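Local coordinates for glycosylation Associate Protein 1 (Streptococcus agalactiae serotype V, PDB 6OYC), which forms part of the Gap123 complex as an accessory Sec system protein of GT-B-like family, and probably serves glycosylation and secretion of adhesins, at residues W22-T27 with R358-R363; N36-F41 with Y66-S71; N313-L318 with L421-L426; L318-V323 with N347-T352. One frame throughout, in Å; residues are numbered along the deposited sequence.

Contact 1 (W22-T27 with R358-R363). With SO4 (sulfate ion), chain K.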
# COMPACT_ATOMS: atom_id res chain seq x y z
N TRP A 22 -1.69 -9.88 -8.48
CA TRP A 22 -2.86 -9.84 -7.60
C TRP A 22 -2.75 -10.82 -6.45
O TRP A 22 -3.33 -10.60 -5.38
CB TRP A 22 -4.14 -10.08 -8.39
CG TRP A 22 -4.43 -11.53 -8.80
CD1 TRP A 22 -4.26 -12.07 -10.04
CD2 TRP A 22 -4.99 -12.57 -7.98
NE1 TRP A 22 -4.66 -13.39 -10.04
CE2 TRP A 22 -5.12 -13.72 -8.79
CE3 TRP A 22 -5.39 -12.64 -6.64
CZ2 TRP A 22 -5.63 -14.93 -8.31
CZ3 TRP A 22 -5.91 -13.84 -6.16
CH2 TRP A 22 -6.02 -14.97 -6.99
N TYR A 23 -2.01 -11.91 -6.64
CA TYR A 23 -1.89 -12.96 -5.64
C TYR A 23 -0.58 -12.87 -4.87
O TYR A 23 -0.22 -13.82 -4.17
CB TYR A 23 -2.00 -14.33 -6.31
CG TYR A 23 -1.04 -14.51 -7.48
CD1 TYR A 23 0.27 -14.94 -7.28
CD2 TYR A 23 -1.45 -14.26 -8.78
CE1 TYR A 23 1.15 -15.12 -8.36
CE2 TYR A 23 -0.59 -14.44 -9.87
CZ TYR A 23 0.71 -14.87 -9.65
OH TYR A 23 1.56 -15.04 -10.72
N PHE A 24 0.17 -11.78 -5.01
CA PHE A 24 1.52 -11.73 -4.46
C PHE A 24 1.86 -10.30 -4.02
O PHE A 24 2.96 -9.80 -4.30
CB PHE A 24 2.54 -12.25 -5.47
CG PHE A 24 3.70 -12.97 -4.85
CD1 PHE A 24 3.50 -13.95 -3.89
CD2 PHE A 24 5.00 -12.65 -5.21
CE1 PHE A 24 4.57 -14.62 -3.30
CE2 PHE A 24 6.08 -13.32 -4.63
CZ PHE A 24 5.85 -14.30 -3.67
N LYS A 25 0.93 -9.63 -3.37
CA LYS A 25 1.16 -8.24 -2.98
C LYS A 25 2.19 -8.15 -1.85
O LYS A 25 2.08 -8.88 -0.87
CB LYS A 25 -0.15 -7.60 -2.55
CG LYS A 25 -0.04 -6.14 -2.09
CD LYS A 25 -1.32 -5.75 -1.34
CE LYS A 25 -1.12 -4.59 -0.38
NZ LYS A 25 -0.06 -4.86 0.63
N PRO A 26 3.21 -7.30 -1.97
CA PRO A 26 4.08 -7.02 -0.81
C PRO A 26 3.30 -6.31 0.28
O PRO A 26 2.40 -5.51 0.01
CB PRO A 26 5.18 -6.12 -1.38
CG PRO A 26 5.02 -6.13 -2.87
CD PRO A 26 3.58 -6.49 -3.14
N THR A 27 3.67 -6.59 1.54
CA THR A 27 2.96 -5.98 2.67
C THR A 27 3.24 -4.48 2.82
O THR A 27 2.46 -3.79 3.48
CB THR A 27 3.32 -6.69 3.98
OG1 THR A 27 4.71 -7.02 3.97
CG2 THR A 27 2.50 -7.97 4.13
N ARG A 358 2.95 -13.76 1.93
CA ARG A 358 2.57 -14.02 0.55
C ARG A 358 3.23 -15.29 -0.01
O ARG A 358 2.68 -15.91 -0.92
CB ARG A 358 2.91 -12.81 -0.33
CG ARG A 358 4.36 -12.50 -0.49
CD ARG A 358 4.54 -11.30 -1.42
NE ARG A 358 5.92 -10.86 -1.45
CZ ARG A 358 6.45 -10.06 -2.38
NH1 ARG A 358 5.72 -9.60 -3.38
NH2 ARG A 358 7.74 -9.73 -2.30
N GLU A 359 4.38 -15.69 0.53
CA GLU A 359 5.06 -16.88 0.04
C GLU A 359 4.19 -18.11 0.28
O GLU A 359 3.72 -18.36 1.40
CB GLU A 359 6.42 -17.06 0.72
CG GLU A 359 7.52 -16.09 0.25
CD GLU A 359 7.91 -16.26 -1.22
OE1 GLU A 359 7.42 -17.21 -1.89
OE2 GLU A 359 8.70 -15.44 -1.73
N PHE A 360 3.97 -18.89 -0.78
CA PHE A 360 2.98 -19.95 -0.71
C PHE A 360 3.41 -21.03 0.28
O PHE A 360 2.67 -21.36 1.21
CB PHE A 360 2.73 -20.53 -2.10
CG PHE A 360 1.92 -19.61 -3.03
CD1 PHE A 360 1.78 -18.25 -2.77
CD2 PHE A 360 1.31 -20.11 -4.18
CE1 PHE A 360 1.05 -17.43 -3.62
CE2 PHE A 360 0.58 -19.28 -5.04
CZ PHE A 360 0.45 -17.95 -4.76
N GLU A 361 4.63 -21.54 0.15
CA GLU A 361 5.00 -22.71 0.95
C GLU A 361 5.19 -22.35 2.43
O GLU A 361 4.84 -23.14 3.31
CB GLU A 361 6.24 -23.38 0.38
CG GLU A 361 5.88 -24.62 -0.47
CD GLU A 361 5.39 -25.80 0.37
OE1 GLU A 361 4.18 -25.88 0.64
OE2 GLU A 361 6.22 -26.67 0.73
N SER A 362 5.70 -21.16 2.72
CA SER A 362 5.77 -20.71 4.11
C SER A 362 4.37 -20.68 4.74
O SER A 362 4.16 -21.23 5.83
CB SER A 362 6.44 -19.34 4.18
OG SER A 362 6.08 -18.65 5.36
N ARG A 363 3.41 -20.06 4.06
CA ARG A 363 2.04 -20.03 4.56
C ARG A 363 1.48 -21.44 4.76
O ARG A 363 0.85 -21.72 5.79
CB ARG A 363 1.16 -19.23 3.60
CG ARG A 363 0.07 -18.44 4.25
CD ARG A 363 -0.59 -17.50 3.27
NE ARG A 363 -1.07 -18.18 2.07
CZ ARG A 363 -0.67 -17.91 0.84
NH1 ARG A 363 0.26 -16.97 0.62
NH2 ARG A 363 -1.17 -18.58 -0.19
S SO4 K . 7.37 -9.10 1.73
O1 SO4 K . 6.08 -8.51 2.06
O2 SO4 K . 8.25 -8.08 1.13
O3 SO4 K . 7.15 -10.23 0.84
O4 SO4 K . 8.00 -9.60 2.96
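R358 reaches F24 with CG set between its own backbone N and carbonyl carbon (chi1 67°), and from CG to NE its chain runs extended beneath the phenyl ring. F24 turns one ring face to the arginine. Over the centre of that face lies R358 CD, 3.7 Å from the ring centroid in a CH-pi contact. The guanidinium follows in an offset stack, its plane 20° from that of the ring, and R358 CZ sits 4.4 Å from the F24 centroid as a cation-pi pair. The opposite face of the guanidinium is covered near its rim by P26 CA. Within the guanidinium plane, NH1 of R358 donates to F24 O at 2.9 Å, although the donor stands above the carbonyl plane. E359, at the N-cap of helix 360-375, brings its carboxylate to the edge of the same phenyl, with OE2 3.6 Å from F24 CZ and the two planes nearly perpendicular. Beyond it, F360 CZ packs against Y23 CD1 at 3.9 Å, and F109 meets both of these rings. A sulfate, probably from the crystallisation liquor, bridges the segments: T27 N and T27 OG1 both donate to its O1, whereas the bond from R358 NE to its O3 is weak. This is consistent with a contact between the two parallel-sheet halves of a GT-B-like fold, tying the loop after strand 2-5 to helix 360-375, which follows strand 349-354 of the second sheet. The sulfate is consistent with a local anion-accepting spot formed by R358 and T27, though E359 nearby would probably temper the charge.

Contact 2 (N36-F41 with Y66-S71); sequences NQMKMF and YDLLES
K39 NZ donates to the carbonyl oxygen D67 O at 2.8 Å, the one hydrogen bond that joins the two segments. The ammonium approaches from above the carbonyl plane, 41° out of it, and also lies 3.2 Å from D67 CB. A lysine chain bent twice brings it there: chi2 of -96° turns CD, which passes Y66 O at 3.7 Å, and CE then follows close to both carbonyls. The D67 carboxylate stays just beyond salt-bridge range, its OD2 4.4 Å from K39 NZ, so it probably adds only a longer-range attraction. D67, with positive phi, is the C-prime residue of the Schellman motif that ends helix 59-65, so the lysine of helix 33-43 binds the chain exactly where that helix breaks off. Helix 33-43 connects strand 2-5 to strand 48-52, and helix 59-65 connects the latter to strand 73-75, all in one parallel sheet. Beside the polar bond, M38 has CG anti to its backbone N, 3.7 Å from L68 CD2, while CE comes within 3.9 Å of L68 CD1. K39 CE also approaches L68 CD2, at 4.0 Å. M38 SD passes S71 CB at 4.2 Å, where the type I turn L68-S71 closes.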
# COMPACT_ATOMS: atom_id res chain seq x y z
N ASN A 36 -3.42 9.27 3.46
CA ASN A 36 -4.02 9.79 4.67
C ASN A 36 -4.16 11.31 4.60
O ASN A 36 -5.22 11.86 4.94
CB ASN A 36 -3.17 9.36 5.86
CG ASN A 36 -3.51 10.11 7.11
OD1 ASN A 36 -3.01 11.22 7.33
ND2 ASN A 36 -4.39 9.53 7.92
N GLN A 37 -3.12 12.00 4.12
CA GLN A 37 -3.13 13.46 4.11
C GLN A 37 -4.05 14.01 3.03
O GLN A 37 -4.71 15.03 3.25
CB GLN A 37 -1.70 14.00 3.94
CG GLN A 37 -0.87 13.78 5.19
CD GLN A 37 0.62 13.75 4.93
OE1 GLN A 37 1.11 14.25 3.91
NE2 GLN A 37 1.37 13.17 5.88
N MET A 38 -4.09 13.37 1.86
CA MET A 38 -4.98 13.92 0.85
C MET A 38 -6.44 13.75 1.23
O MET A 38 -7.27 14.61 0.89
CB MET A 38 -4.74 13.27 -0.50
CG MET A 38 -5.59 13.91 -1.58
SD MET A 38 -4.72 13.88 -3.15
CE MET A 38 -3.62 12.54 -2.74
N LYS A 39 -6.78 12.66 1.91
CA LYS A 39 -8.14 12.45 2.37
C LYS A 39 -8.57 13.56 3.32
O LYS A 39 -9.66 14.12 3.18
CB LYS A 39 -8.28 11.08 3.05
CG LYS A 39 -8.32 9.88 2.09
CD LYS A 39 -9.75 9.43 1.78
CE LYS A 39 -10.42 10.37 0.78
NZ LYS A 39 -11.56 9.79 0.03
N MET A 40 -7.71 13.90 4.29
CA MET A 40 -8.11 14.89 5.29
C MET A 40 -8.11 16.30 4.72
O MET A 40 -8.91 17.13 5.15
CB MET A 40 -7.21 14.80 6.52
CG MET A 40 -5.75 15.01 6.25
SD MET A 40 -5.00 15.73 7.73
CE MET A 40 -4.57 14.30 8.68
N PHE A 41 -7.24 16.59 3.75
CA PHE A 41 -7.38 17.86 3.06
C PHE A 41 -8.67 17.90 2.27
O PHE A 41 -9.29 18.96 2.15
CB PHE A 41 -6.17 18.12 2.15
CG PHE A 41 -5.01 18.72 2.88
CD1 PHE A 41 -4.36 18.01 3.87
CD2 PHE A 41 -4.60 20.02 2.62
CE1 PHE A 41 -3.31 18.56 4.56
CE2 PHE A 41 -3.55 20.59 3.32
CZ PHE A 41 -2.90 19.86 4.28
N TYR A 66 -8.48 4.10 -2.91
CA TYR A 66 -8.44 4.96 -1.74
C TYR A 66 -9.46 6.09 -1.81
O TYR A 66 -9.32 7.08 -1.09
CB TYR A 66 -7.02 5.50 -1.55
CG TYR A 66 -6.03 4.37 -1.36
CD1 TYR A 66 -5.90 3.76 -0.12
CD2 TYR A 66 -5.27 3.89 -2.43
CE1 TYR A 66 -5.02 2.71 0.06
CE2 TYR A 66 -4.38 2.84 -2.26
CZ TYR A 66 -4.25 2.25 -1.00
OH TYR A 66 -3.39 1.20 -0.78
N ASP A 67 -10.49 5.96 -2.65
CA ASP A 67 -11.51 7.00 -2.82
C ASP A 67 -10.87 8.33 -3.22
O ASP A 67 -11.27 9.40 -2.74
CB ASP A 67 -12.36 7.16 -1.56
CG ASP A 67 -13.08 5.88 -1.15
OD1 ASP A 67 -13.43 5.06 -2.02
OD2 ASP A 67 -13.28 5.69 0.07
N LEU A 68 -9.85 8.27 -4.08
CA LEU A 68 -9.15 9.45 -4.55
C LEU A 68 -9.20 9.61 -6.06
O LEU A 68 -8.58 10.54 -6.59
CB LEU A 68 -7.69 9.43 -4.10
CG LEU A 68 -7.45 9.65 -2.61
CD1 LEU A 68 -5.99 9.44 -2.30
CD2 LEU A 68 -7.90 11.04 -2.22
N LEU A 69 -9.91 8.74 -6.78
CA LEU A 69 -9.94 8.83 -8.23
C LEU A 69 -10.45 10.19 -8.71
O LEU A 69 -10.08 10.64 -9.79
CB LEU A 69 -10.80 7.71 -8.80
CG LEU A 69 -10.92 7.68 -10.33
CD1 LEU A 69 -9.57 7.47 -10.95
CD2 LEU A 69 -11.90 6.60 -10.77
N GLU A 70 -11.28 10.84 -7.92
CA GLU A 70 -11.83 12.14 -8.28
C GLU A 70 -10.95 13.29 -7.83
O GLU A 70 -11.32 14.45 -8.04
CB GLU A 70 -13.24 12.29 -7.68
CG GLU A 70 -14.29 11.29 -8.23
CD GLU A 70 -14.08 9.87 -7.71
OE1 GLU A 70 -13.36 9.68 -6.71
OE2 GLU A 70 -14.62 8.93 -8.33
N SER A 71 -9.82 13.01 -7.18
CA SER A 71 -9.09 14.07 -6.51
C SER A 71 -8.21 14.90 -7.43
O SER A 71 -7.74 15.96 -7.01
CB SER A 71 -8.23 13.49 -5.38
OG SER A 71 -8.94 13.53 -4.16

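Contact 3 (N313-L318 with L421-L426)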
# COMPACT_ATOMS: atom_id res chain seq x y z
N ASN A 313 -21.24 -4.65 16.86
CA ASN A 313 -22.37 -4.59 17.78
C ASN A 313 -23.60 -5.33 17.25
O ASN A 313 -24.51 -5.63 18.03
CB ASN A 313 -22.73 -3.13 18.09
CG ASN A 313 -21.85 -2.52 19.16
OD1 ASN A 313 -21.12 -3.22 19.86
ND2 ASN A 313 -21.91 -1.21 19.30
N GLN A 314 -23.61 -5.66 15.95
CA GLN A 314 -24.76 -6.20 15.25
C GLN A 314 -24.66 -7.70 14.97
O GLN A 314 -25.43 -8.23 14.17
CB GLN A 314 -24.96 -5.43 13.92
CG GLN A 314 -24.92 -3.91 14.08
CD GLN A 314 -24.73 -3.16 12.75
OE1 GLN A 314 -24.71 -3.76 11.67
NE2 GLN A 314 -24.59 -1.84 12.84
N VAL A 315 -23.72 -8.40 15.62
CA VAL A 315 -23.60 -9.84 15.44
C VAL A 315 -23.50 -10.51 16.80
O VAL A 315 -22.99 -9.92 17.75
CB VAL A 315 -22.38 -10.22 14.56
CG1 VAL A 315 -22.61 -9.78 13.12
CG2 VAL A 315 -21.11 -9.60 15.12
N ARG A 316 -24.00 -11.74 16.88
CA ARG A 316 -23.87 -12.48 18.13
C ARG A 316 -22.46 -13.06 18.28
O ARG A 316 -21.94 -13.12 19.40
CB ARG A 316 -24.93 -13.59 18.22
CG ARG A 316 -24.77 -14.51 19.43
CD ARG A 316 -25.89 -15.54 19.56
NE ARG A 316 -26.54 -15.83 18.29
CZ ARG A 316 -27.22 -16.95 18.03
NH1 ARG A 316 -27.33 -17.89 18.96
NH2 ARG A 316 -27.79 -17.12 16.85
N ASP A 317 -21.84 -13.47 17.18
CA ASP A 317 -20.47 -13.96 17.21
C ASP A 317 -19.54 -12.90 17.80
O ASP A 317 -19.75 -11.70 17.63
CB ASP A 317 -20.01 -14.33 15.80
CG ASP A 317 -20.69 -15.59 15.29
OD1 ASP A 317 -21.24 -16.34 16.12
OD2 ASP A 317 -20.68 -15.84 14.06
N LEU A 318 -18.53 -13.35 18.53
CA LEU A 318 -17.48 -12.47 19.06
C LEU A 318 -16.19 -12.89 18.36
O LEU A 318 -15.45 -13.76 18.86
CB LEU A 318 -17.37 -12.57 20.58
CG LEU A 318 -18.55 -12.08 21.41
CD1 LEU A 318 -18.45 -12.60 22.82
CD2 LEU A 318 -18.62 -10.56 21.42
N LEU A 421 -12.48 -7.29 8.74
CA LEU A 421 -12.57 -6.63 10.03
C LEU A 421 -13.93 -6.00 10.29
O LEU A 421 -14.15 -5.46 11.38
CB LEU A 421 -11.49 -5.55 10.14
CG LEU A 421 -10.09 -6.11 10.39
CD1 LEU A 421 -9.03 -5.00 10.26
CD2 LEU A 421 -10.01 -6.78 11.75
N GLU A 422 -14.84 -6.05 9.31
CA GLU A 422 -16.10 -5.33 9.42
C GLU A 422 -16.83 -5.66 10.72
O GLU A 422 -17.27 -4.76 11.44
CB GLU A 422 -17.00 -5.67 8.22
CG GLU A 422 -18.17 -4.72 8.05
CD GLU A 422 -19.12 -5.15 6.95
OE1 GLU A 422 -18.85 -6.20 6.32
OE2 GLU A 422 -20.12 -4.43 6.72
N TYR A 423 -16.96 -6.94 11.03
CA TYR A 423 -17.72 -7.39 12.19
C TYR A 423 -16.83 -7.94 13.29
O TYR A 423 -17.33 -8.61 14.20
CB TYR A 423 -18.77 -8.42 11.76
CG TYR A 423 -19.82 -7.86 10.80
CD1 TYR A 423 -20.83 -7.01 11.25
CD2 TYR A 423 -19.77 -8.16 9.43
CE1 TYR A 423 -21.78 -6.49 10.37
CE2 TYR A 423 -20.71 -7.64 8.55
CZ TYR A 423 -21.71 -6.80 9.02
OH TYR A 423 -22.64 -6.28 8.15
N VAL A 424 -15.52 -7.66 13.26
CA VAL A 424 -14.61 -8.28 14.21
C VAL A 424 -14.71 -7.57 15.55
O VAL A 424 -14.90 -6.35 15.64
CB VAL A 424 -13.17 -8.28 13.66
CG1 VAL A 424 -12.13 -8.40 14.78
CG2 VAL A 424 -12.99 -9.45 12.70
N ARG A 425 -14.63 -8.35 16.62
CA ARG A 425 -14.71 -7.81 17.96
C ARG A 425 -13.33 -7.46 18.52
O ARG A 425 -13.17 -6.44 19.21
CB ARG A 425 -15.41 -8.82 18.87
CG ARG A 425 -15.95 -8.24 20.16
CD ARG A 425 -17.05 -7.23 19.89
NE ARG A 425 -17.71 -6.84 21.13
CZ ARG A 425 -18.57 -5.83 21.24
NH1 ARG A 425 -18.89 -5.10 20.18
NH2 ARG A 425 -19.10 -5.55 22.42
N LEU A 426 -12.33 -8.29 18.23
CA LEU A 426 -11.05 -8.18 18.91
C LEU A 426 -9.91 -8.51 17.94
O LEU A 426 -9.99 -9.50 17.21
CB LEU A 426 -11.00 -9.11 20.13
CG LEU A 426 -9.77 -9.06 21.03
CD1 LEU A 426 -9.60 -7.68 21.66
CD2 LEU A 426 -9.87 -10.14 22.13
O HOH W 1 -17.58 -10.44 15.93
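R425 runs alongside L318 for most of its length, the two side chains pointing the same way. Its CB lies near the backbone carbonyl carbon of L318. CG, anti to the backbone N, is 3.8 Å from L318 CD2; the chain then bends at chi2 (64°), yet CD remains 4.0 Å from that same methyl and NE 3.8 Å from it. One leucine methyl thus accompanies three successive atoms of the arginine. At the tip, R425 NH1 donates to N313 OD1 over 2.9 Å with an N-H...O angle of 158°. The acceptor lies close to the guanidinium plane, at its edge, while the amide plane is turned 60° against it. NH1 has a second acceptor in S312 OG, and W487 makes a cation-pi pair with the guanidinium. R425 sits where helix 414-420, through the type I turn L421-V424, gives way to strand 426-428, the neighbour of strand 318-323 in the second parallel sheet; the loop N313-D317 leads into that latter strand, so both segments are entries to adjacent strands. Further out, V315 CG1 touches Y423 CD1 at 3.8 Å, its side chain crossing the tyrosine at about a right angle. Q314 OE1 approaches the edge of the Y423 ring more distantly, at 4.2 Å from CE1. A water joins the backbones of the two segments, donating to D317 O at 3.0 Å and to Y423 O, where the modelled separation is doubtfully short.

Contact 4 (L318-V323 with N347-T352); sequences LEIYFV and NDIKVT
L318 and I349 begin a parallel beta ladder in which E319 pairs with K350, I320 with V351 and Y321 with T352. Five backbone hydrogen bonds of 2.7 to 3.1 Å hold it: L318 N to D348 O, K350 N to L318 O, I320 N to K350 O, T352 N to I320 O and F322 N to T352 O. On the face that carries I320 and V351, I320 CD1 meets I349 CG2 at 3.8 Å and F322 CB lies 3.9 Å from V351 CG1. Helix 329-344 packs over this apolar layer, with M343 on I349 and V351 and L339 on F322; it is the crossover helix of the beta-alpha-beta unit formed with the two strands. The face that carries E319 and T352 holds a polar pair beside the Y321 ring. T352 OG1 donates to E319 OE1 at 2.7 Å, meeting the carboxylate on its anti side, and E319 reaches there on a chain extended beyond CG. R420 forms a salt bridge with the same OE1 and a weak hydrogen bond with T352 OG1. At the ladder's start, K350 NZ is paired with D317. E319 OE1 thus accepts from a hydroxyl while facing an arginine, a setting likely to keep its carboxylate ionised.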
# COMPACT_ATOMS: atom_id res chain seq x y z
N LEU A 318 -18.53 -13.35 18.53
CA LEU A 318 -17.48 -12.47 19.06
C LEU A 318 -16.19 -12.89 18.36
O LEU A 318 -15.45 -13.76 18.86
CB LEU A 318 -17.37 -12.57 20.58
CG LEU A 318 -18.55 -12.08 21.41
CD1 LEU A 318 -18.45 -12.60 22.82
CD2 LEU A 318 -18.62 -10.56 21.42
N GLU A 319 -15.93 -12.31 17.20
CA GLU A 319 -14.90 -12.81 16.31
C GLU A 319 -13.55 -12.18 16.63
O GLU A 319 -13.41 -10.94 16.64
CB GLU A 319 -15.27 -12.57 14.85
CG GLU A 319 -14.40 -13.36 13.87
CD GLU A 319 -14.51 -12.86 12.44
OE1 GLU A 319 -13.63 -13.21 11.62
OE2 GLU A 319 -15.49 -12.13 12.13
N ILE A 320 -12.57 -13.03 16.91
CA ILE A 320 -11.20 -12.63 17.18
C ILE A 320 -10.39 -12.77 15.90
O ILE A 320 -10.38 -13.83 15.27
CB ILE A 320 -10.57 -13.47 18.31
CG1 ILE A 320 -11.39 -13.35 19.60
CG2 ILE A 320 -9.11 -13.06 18.56
CD1 ILE A 320 -10.75 -14.01 20.79
N TYR A 321 -9.68 -11.70 15.55
CA TYR A 321 -8.81 -11.63 14.37
C TYR A 321 -7.37 -11.78 14.85
O TYR A 321 -6.81 -10.84 15.41
CB TYR A 321 -9.05 -10.29 13.67
CG TYR A 321 -8.34 -10.00 12.35
CD1 TYR A 321 -7.05 -9.47 12.33
CD2 TYR A 321 -9.01 -10.14 11.14
CE1 TYR A 321 -6.42 -9.17 11.12
CE2 TYR A 321 -8.38 -9.83 9.93
CZ TYR A 321 -7.09 -9.35 9.93
OH TYR A 321 -6.46 -9.04 8.75
N PHE A 322 -6.77 -12.96 14.65
CA PHE A 322 -5.52 -13.35 15.32
C PHE A 322 -4.38 -13.48 14.31
O PHE A 322 -4.31 -14.46 13.56
CB PHE A 322 -5.72 -14.66 16.08
CG PHE A 322 -4.65 -14.96 17.11
CD1 PHE A 322 -3.33 -15.19 16.74
CD2 PHE A 322 -4.98 -15.07 18.46
CE1 PHE A 322 -2.36 -15.50 17.70
CE2 PHE A 322 -4.00 -15.38 19.43
CZ PHE A 322 -2.69 -15.59 19.04
N VAL A 323 -3.46 -12.52 14.34
CA VAL A 323 -2.33 -12.52 13.42
C VAL A 323 -1.31 -13.54 13.89
O VAL A 323 -0.85 -13.48 15.04
CB VAL A 323 -1.71 -11.11 13.32
CG1 VAL A 323 -0.42 -11.13 12.45
CG2 VAL A 323 -2.72 -10.13 12.74
N ASN A 347 -19.08 -19.81 24.22
CA ASN A 347 -19.41 -20.44 22.95
C ASN A 347 -19.58 -19.45 21.80
O ASN A 347 -19.66 -19.88 20.64
CB ASN A 347 -20.70 -21.27 23.10
CG ASN A 347 -21.69 -20.62 24.06
OD1 ASN A 347 -22.40 -19.69 23.69
ND2 ASN A 347 -21.73 -21.12 25.29
N ASP A 348 -19.64 -18.15 22.09
CA ASP A 348 -19.80 -17.15 21.04
C ASP A 348 -18.47 -16.68 20.45
O ASP A 348 -18.45 -16.08 19.37
CB ASP A 348 -20.59 -15.95 21.58
CG ASP A 348 -22.07 -16.27 21.77
OD1 ASP A 348 -22.54 -17.30 21.24
OD2 ASP A 348 -22.77 -15.50 22.45
N ILE A 349 -17.35 -16.97 21.12
CA ILE A 349 -16.04 -16.59 20.61
C ILE A 349 -15.66 -17.48 19.44
O ILE A 349 -15.81 -18.71 19.49
CB ILE A 349 -14.98 -16.68 21.72
CG1 ILE A 349 -15.22 -15.59 22.76
CG2 ILE A 349 -13.59 -16.58 21.14
CD1 ILE A 349 -14.39 -15.76 24.00
N LYS A 350 -15.21 -16.85 18.35
CA LYS A 350 -14.64 -17.53 17.20
C LYS A 350 -13.29 -16.90 16.91
O LYS A 350 -13.07 -15.72 17.18
CB LYS A 350 -15.56 -17.44 15.99
CG LYS A 350 -16.98 -17.94 16.28
CD LYS A 350 -17.81 -18.05 15.01
CE LYS A 350 -19.17 -18.70 15.27
NZ LYS A 350 -20.02 -18.67 14.05
N VAL A 351 -12.36 -17.69 16.37
CA VAL A 351 -11.02 -17.19 16.09
C VAL A 351 -10.73 -17.34 14.60
O VAL A 351 -10.81 -18.44 14.04
CB VAL A 351 -9.94 -17.91 16.93
CG1 VAL A 351 -8.54 -17.37 16.56
CG2 VAL A 351 -10.21 -17.72 18.43
N THR A 352 -10.39 -16.23 13.96
CA THR A 352 -9.85 -16.25 12.60
C THR A 352 -8.35 -16.03 12.68
O THR A 352 -7.89 -14.94 13.03
CB THR A 352 -10.47 -15.18 11.72
OG1 THR A 352 -11.90 -15.32 11.72
CG2 THR A 352 -9.93 -15.29 10.30

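In the fold
Contacts 3 and 4 belong together: they share L318, their centres lie about 9 Å apart, and strand 318-323 lies between strand 349-354, its partner in contact 4, and strand 426-428, which contact 3 leads into. Contact 4 is buried and rests mainly on backbone bonds and apolar side chains, with one carboxylate-hydroxyl bond; contact 3, at the surface, relies on an arginine, apolar packing and a water. Contact 2 serves the other parallel sheet, partly buried, with a lysine bond beside an apolar patch. Contact 1 is also a surface contact but probably joins the two sheet-bearing halves through aromatic and cationic groups; its helix 360-375 follows the second strand of contact 4 in the chain.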